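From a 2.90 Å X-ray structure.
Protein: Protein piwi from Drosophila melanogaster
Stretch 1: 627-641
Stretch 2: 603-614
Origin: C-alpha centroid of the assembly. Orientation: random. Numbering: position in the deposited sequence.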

# COMPACT_ATOMS: atom_id res chain seq x y z
N PRO A 627 -17.34 -6.93 -16.06
CA PRO A 627 -18.07 -6.03 -16.98
C PRO A 627 -17.21 -4.91 -17.52
O PRO A 627 -17.29 -4.59 -18.72
CB PRO A 627 -19.21 -5.51 -16.09
CG PRO A 627 -19.47 -6.62 -15.15
CD PRO A 627 -18.13 -7.21 -14.85
N MET A 628 -16.37 -4.31 -16.68
CA MET A 628 -15.49 -3.24 -17.14
C MET A 628 -14.45 -3.77 -18.13
O MET A 628 -14.16 -3.12 -19.14
CB MET A 628 -14.81 -2.57 -15.95
CG MET A 628 -15.77 -1.97 -14.94
SD MET A 628 -14.87 -1.15 -13.61
CE MET A 628 -13.74 -2.46 -13.15
N ILE A 629 -13.89 -4.95 -17.85
CA ILE A 629 -12.92 -5.52 -18.79
C ILE A 629 -13.58 -5.81 -20.14
O ILE A 629 -12.99 -5.59 -21.20
CB ILE A 629 -12.27 -6.78 -18.20
CG1 ILE A 629 -11.64 -6.46 -16.85
CG2 ILE A 629 -11.22 -7.34 -19.15
CD1 ILE A 629 -10.88 -7.61 -16.25
N ALA A 630 -14.83 -6.29 -20.11
CA ALA A 630 -15.55 -6.56 -21.35
C ALA A 630 -15.82 -5.28 -22.12
O ALA A 630 -15.70 -5.25 -23.35
CB ALA A 630 -16.85 -7.30 -21.04
N LYS A 631 -16.20 -4.21 -21.42
CA LYS A 631 -16.38 -2.92 -22.07
C LYS A 631 -15.09 -2.45 -22.72
O LYS A 631 -15.10 -1.93 -23.85
CB LYS A 631 -16.87 -1.88 -21.06
CG LYS A 631 -18.24 -2.17 -20.46
CD LYS A 631 -18.61 -1.15 -19.40
CE LYS A 631 -18.84 0.22 -20.00
NZ LYS A 631 -19.29 1.21 -18.98
N ALA A 632 -13.97 -2.62 -22.03
CA ALA A 632 -12.68 -2.21 -22.60
C ALA A 632 -12.36 -2.99 -23.86
O ALA A 632 -11.93 -2.41 -24.87
CB ALA A 632 -11.58 -2.37 -21.56
N LEU A 633 -12.56 -4.31 -23.84
CA LEU A 633 -12.30 -5.12 -25.03
C LEU A 633 -13.22 -4.74 -26.18
O LEU A 633 -12.80 -4.71 -27.34
CB LEU A 633 -12.44 -6.61 -24.70
CG LEU A 633 -11.38 -7.20 -23.77
CD1 LEU A 633 -11.65 -8.67 -23.50
CD2 LEU A 633 -10.00 -7.00 -24.36
N ARG A 634 -14.49 -4.46 -25.87
CA ARG A 634 -15.44 -4.07 -26.91
C ARG A 634 -15.03 -2.75 -27.55
O ARG A 634 -15.07 -2.61 -28.78
CB ARG A 634 -16.85 -3.96 -26.32
N GLN A 635 -14.62 -1.77 -26.74
CA GLN A 635 -14.14 -0.51 -27.29
C GLN A 635 -12.89 -0.72 -28.14
O GLN A 635 -12.73 -0.10 -29.20
CB GLN A 635 -13.86 0.49 -26.16
CG GLN A 635 -13.40 1.86 -26.63
CD GLN A 635 -14.54 2.73 -27.12
OE1 GLN A 635 -15.70 2.45 -26.85
NE2 GLN A 635 -14.20 3.80 -27.83
N TYR A 636 -12.00 -1.61 -27.69
CA TYR A 636 -10.79 -1.89 -28.45
C TYR A 636 -11.11 -2.46 -29.82
O TYR A 636 -10.51 -2.06 -30.83
CB TYR A 636 -9.88 -2.85 -27.67
CG TYR A 636 -8.52 -3.07 -28.30
CD1 TYR A 636 -8.34 -4.01 -29.30
CD2 TYR A 636 -7.41 -2.35 -27.87
CE1 TYR A 636 -7.10 -4.22 -29.87
CE2 TYR A 636 -6.16 -2.56 -28.44
CZ TYR A 636 -6.02 -3.50 -29.44
OH TYR A 636 -4.78 -3.72 -30.01
N GLN A 637 -12.05 -3.41 -29.89
CA GLN A 637 -12.38 -3.99 -31.19
C GLN A 637 -13.20 -3.02 -32.04
O GLN A 637 -13.13 -3.08 -33.27
CB GLN A 637 -13.11 -5.32 -31.03
CG GLN A 637 -14.59 -5.23 -30.72
CD GLN A 637 -15.25 -6.59 -30.68
OE1 GLN A 637 -14.60 -7.61 -30.88
NE2 GLN A 637 -16.55 -6.61 -30.42
N HIS A 638 -13.96 -2.12 -31.42
CA HIS A 638 -14.68 -1.11 -32.19
C HIS A 638 -13.74 -0.05 -32.74
O HIS A 638 -14.08 0.60 -33.74
CB HIS A 638 -15.76 -0.46 -31.32
CG HIS A 638 -16.68 0.44 -32.09
ND1 HIS A 638 -17.76 -0.04 -32.81
CD2 HIS A 638 -16.69 1.78 -32.25
CE1 HIS A 638 -18.39 0.97 -33.38
NE2 HIS A 638 -17.76 2.09 -33.06
N GLU A 639 -12.57 0.14 -32.13
CA GLU A 639 -11.59 1.09 -32.64
C GLU A 639 -10.54 0.46 -33.54
O GLU A 639 -9.92 1.18 -34.33
CB GLU A 639 -10.88 1.80 -31.48
CG GLU A 639 -11.79 2.68 -30.65
CD GLU A 639 -11.02 3.68 -29.83
OE1 GLU A 639 -9.93 4.11 -30.27
OE2 GLU A 639 -11.50 4.05 -28.73
N HIS A 640 -10.32 -0.85 -33.45
CA HIS A 640 -9.29 -1.52 -34.23
C HIS A 640 -9.81 -2.64 -35.12
O HIS A 640 -9.00 -3.27 -35.81
CB HIS A 640 -8.20 -2.07 -33.31
CG HIS A 640 -7.27 -1.03 -32.77
ND1 HIS A 640 -6.01 -0.82 -33.27
CD2 HIS A 640 -7.44 -0.13 -31.77
CE1 HIS A 640 -5.43 0.16 -32.61
NE2 HIS A 640 -6.27 0.60 -31.69
N ARG A 641 -11.12 -2.90 -35.12
CA ARG A 641 -11.71 -3.99 -35.90
C ARG A 641 -11.07 -5.34 -35.57
O ARG A 641 -11.06 -6.25 -36.41
CB ARG A 641 -11.63 -3.71 -37.41
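Stretch 2 603-614: QQNSTYFSTVTE

Stretch 2 runs along the helix 627-640 in nearly the opposite direction. Its strand, 608-614, makes an angle of 158° with the helix axis, and the two axes approach to 9.0 Å. The register is correspondingly reversed: N605 lies nearest E639, F609 nearest A632 and T611 nearest M628, with CA-CA separations of 8.4, 6.6 and 6.4 Å. The two segments thus draw closer from N605 into the strand, and together they bury 519 Å².

The stretch opens in a weakly bonded helical segment with a wider pi-type turn at 603-605. Q603 stays clear of the helix, but the CA-CB bond of Q604 points toward it, and its OE1 lies 4.2 Å from CE1 of H640, a loose contact. N605, with chi1 in t, reaches the last turn of the helix more closely. Its CB packs at the edge of the H640 ring, 3.4 Å from NE2, while its ND2 donates a hydrogen bond to OE1 of E639; at 2.6 Å this is short, but the N-H...O angle of 121° makes it weak. Both side chains are also held within their own stretches: OG1 of T607 donates to OD1 of N605 at 2.5 Å, and NE2 of Q635 donates to OE2 of E639 at 2.9 Å.

S606 leaves the helical conformation with positive phi (61°) and points its CA-CB bond away from the helix. T607 then takes an extended conformation, leading into the strand, where alternation governs the contact. Y608, S610 and V612 contribute little or nothing, whereas F609, T611 and T613 all direct their CA-CB bonds toward the helix.

F609 has the largest area covered by the other stretch of any residue in the contact, 97 Å². With chi1 in t, its ring spans successive turns of the helix: CD1 lies 3.7 Å from CG of Q635, whose CB sits over one face, and CE2 lies 3.6 Å from CA of A632. The ring also packs against the methyl group of A632, with CB of A632 3.8 Å from CD2 of F609. The aliphatic base of K631 also joins in, with CB 3.9 Å from CZ of F609.

Two residues on, T611 meets the K631 side chain, with NZ of K631 3.3 Å from CG2 of T611, a contact with a methyl group rather than a polar partner. M628 takes over toward the end of the strand: its CG lies 4.3 Å from CB of T611, and its SD meets CG2 of T613 at 3.5 Å. E614 lies beyond reach of the helix.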

# COMPACT_ATOMS: atom_id res chain seq x y z
N GLN A 603 1.13 1.94 -30.13
CA GLN A 603 1.95 2.26 -31.29
C GLN A 603 1.13 2.80 -32.45
O GLN A 603 1.70 3.41 -33.36
CB GLN A 603 2.76 1.04 -31.72
CG GLN A 603 1.94 -0.16 -32.17
CD GLN A 603 2.81 -1.32 -32.62
OE1 GLN A 603 2.33 -2.25 -33.26
NE2 GLN A 603 4.09 -1.26 -32.28
N GLN A 604 -0.19 2.60 -32.45
CA GLN A 604 -1.06 3.14 -33.48
C GLN A 604 -2.03 4.17 -32.90
O GLN A 604 -1.94 5.35 -33.22
CB GLN A 604 -1.83 2.02 -34.18
CG GLN A 604 -1.02 1.20 -35.16
CD GLN A 604 -1.90 0.33 -36.03
OE1 GLN A 604 -3.11 0.50 -36.08
NE2 GLN A 604 -1.28 -0.62 -36.74
N ASN A 605 -2.96 3.73 -32.05
CA ASN A 605 -4.01 4.62 -31.55
C ASN A 605 -3.50 5.52 -30.43
O ASN A 605 -3.68 6.75 -30.49
CB ASN A 605 -5.21 3.80 -31.07
CG ASN A 605 -6.37 4.65 -30.61
OD1 ASN A 605 -6.39 5.87 -30.82
ND2 ASN A 605 -7.35 4.02 -29.99
N SER A 606 -2.88 4.94 -29.41
CA SER A 606 -2.28 5.70 -28.30
C SER A 606 -3.32 6.53 -27.56
O SER A 606 -3.11 7.71 -27.27
CB SER A 606 -1.13 6.57 -28.80
OG SER A 606 -0.87 7.63 -27.90
N THR A 607 -4.45 5.91 -27.23
CA THR A 607 -5.47 6.52 -26.39
C THR A 607 -5.86 5.53 -25.30
O THR A 607 -5.42 4.38 -25.28
CB THR A 607 -6.70 6.95 -27.20
OG1 THR A 607 -6.36 7.03 -28.59
CG2 THR A 607 -7.19 8.31 -26.73
N TYR A 608 -6.70 5.99 -24.38
CA TYR A 608 -7.05 5.22 -23.20
C TYR A 608 -8.55 5.24 -22.97
O TYR A 608 -9.24 6.20 -23.32
CB TYR A 608 -6.30 5.74 -21.97
CG TYR A 608 -4.79 5.64 -22.08
CD1 TYR A 608 -4.11 4.56 -21.54
CD2 TYR A 608 -4.06 6.63 -22.73
CE1 TYR A 608 -2.73 4.47 -21.65
CE2 TYR A 608 -2.69 6.54 -22.84
CZ TYR A 608 -2.03 5.46 -22.30
OH TYR A 608 -0.66 5.36 -22.40
N PHE A 609 -9.05 4.17 -22.37
CA PHE A 609 -10.46 3.96 -22.08
C PHE A 609 -10.60 3.75 -20.58
O PHE A 609 -9.90 2.92 -20.00
CB PHE A 609 -10.99 2.76 -22.87
CG PHE A 609 -12.36 2.30 -22.45
CD1 PHE A 609 -13.49 2.86 -23.02
CD2 PHE A 609 -12.50 1.29 -21.52
CE1 PHE A 609 -14.75 2.42 -22.64
CE2 PHE A 609 -13.76 0.85 -21.14
CZ PHE A 609 -14.88 1.42 -21.70
N SER A 610 -11.51 4.50 -19.95
CA SER A 610 -11.60 4.52 -18.49
C SER A 610 -13.04 4.30 -18.05
O SER A 610 -13.95 5.02 -18.49
CB SER A 610 -11.08 5.85 -17.93
OG SER A 610 -11.64 6.95 -18.63
N THR A 611 -13.24 3.32 -17.16
CA THR A 611 -14.55 3.06 -16.57
C THR A 611 -14.42 2.99 -15.06
O THR A 611 -13.34 2.71 -14.51
CB THR A 611 -15.16 1.75 -17.09
OG1 THR A 611 -14.79 1.55 -18.46
CG2 THR A 611 -16.68 1.80 -16.99
N VAL A 612 -15.53 3.25 -14.37
CA VAL A 612 -15.64 3.07 -12.93
C VAL A 612 -16.93 2.33 -12.65
O VAL A 612 -17.90 2.42 -13.41
CB VAL A 612 -15.60 4.40 -12.15
CG1 VAL A 612 -14.66 4.30 -10.96
CG2 VAL A 612 -15.23 5.56 -13.05
N THR A 613 -16.94 1.59 -11.54
CA THR A 613 -18.17 0.96 -11.09
C THR A 613 -18.13 0.79 -9.58
O THR A 613 -17.06 0.75 -8.97
CB THR A 613 -18.41 -0.39 -11.79
OG1 THR A 613 -19.77 -0.82 -11.59
CG2 THR A 613 -17.47 -1.46 -11.25
N GLU A 614 -19.31 0.68 -8.98
CA GLU A 614 -19.40 0.42 -7.55
C GLU A 614 -19.26 -1.08 -7.27
O GLU A 614 -19.44 -1.94 -8.14
CB GLU A 614 -20.72 0.95 -6.98
CG GLU A 614 -20.61 1.41 -5.53
CD GLU A 614 -21.95 1.59 -4.87
OE1 GLU A 614 -22.23 0.87 -3.89
OE2 GLU A 614 -22.74 2.45 -5.34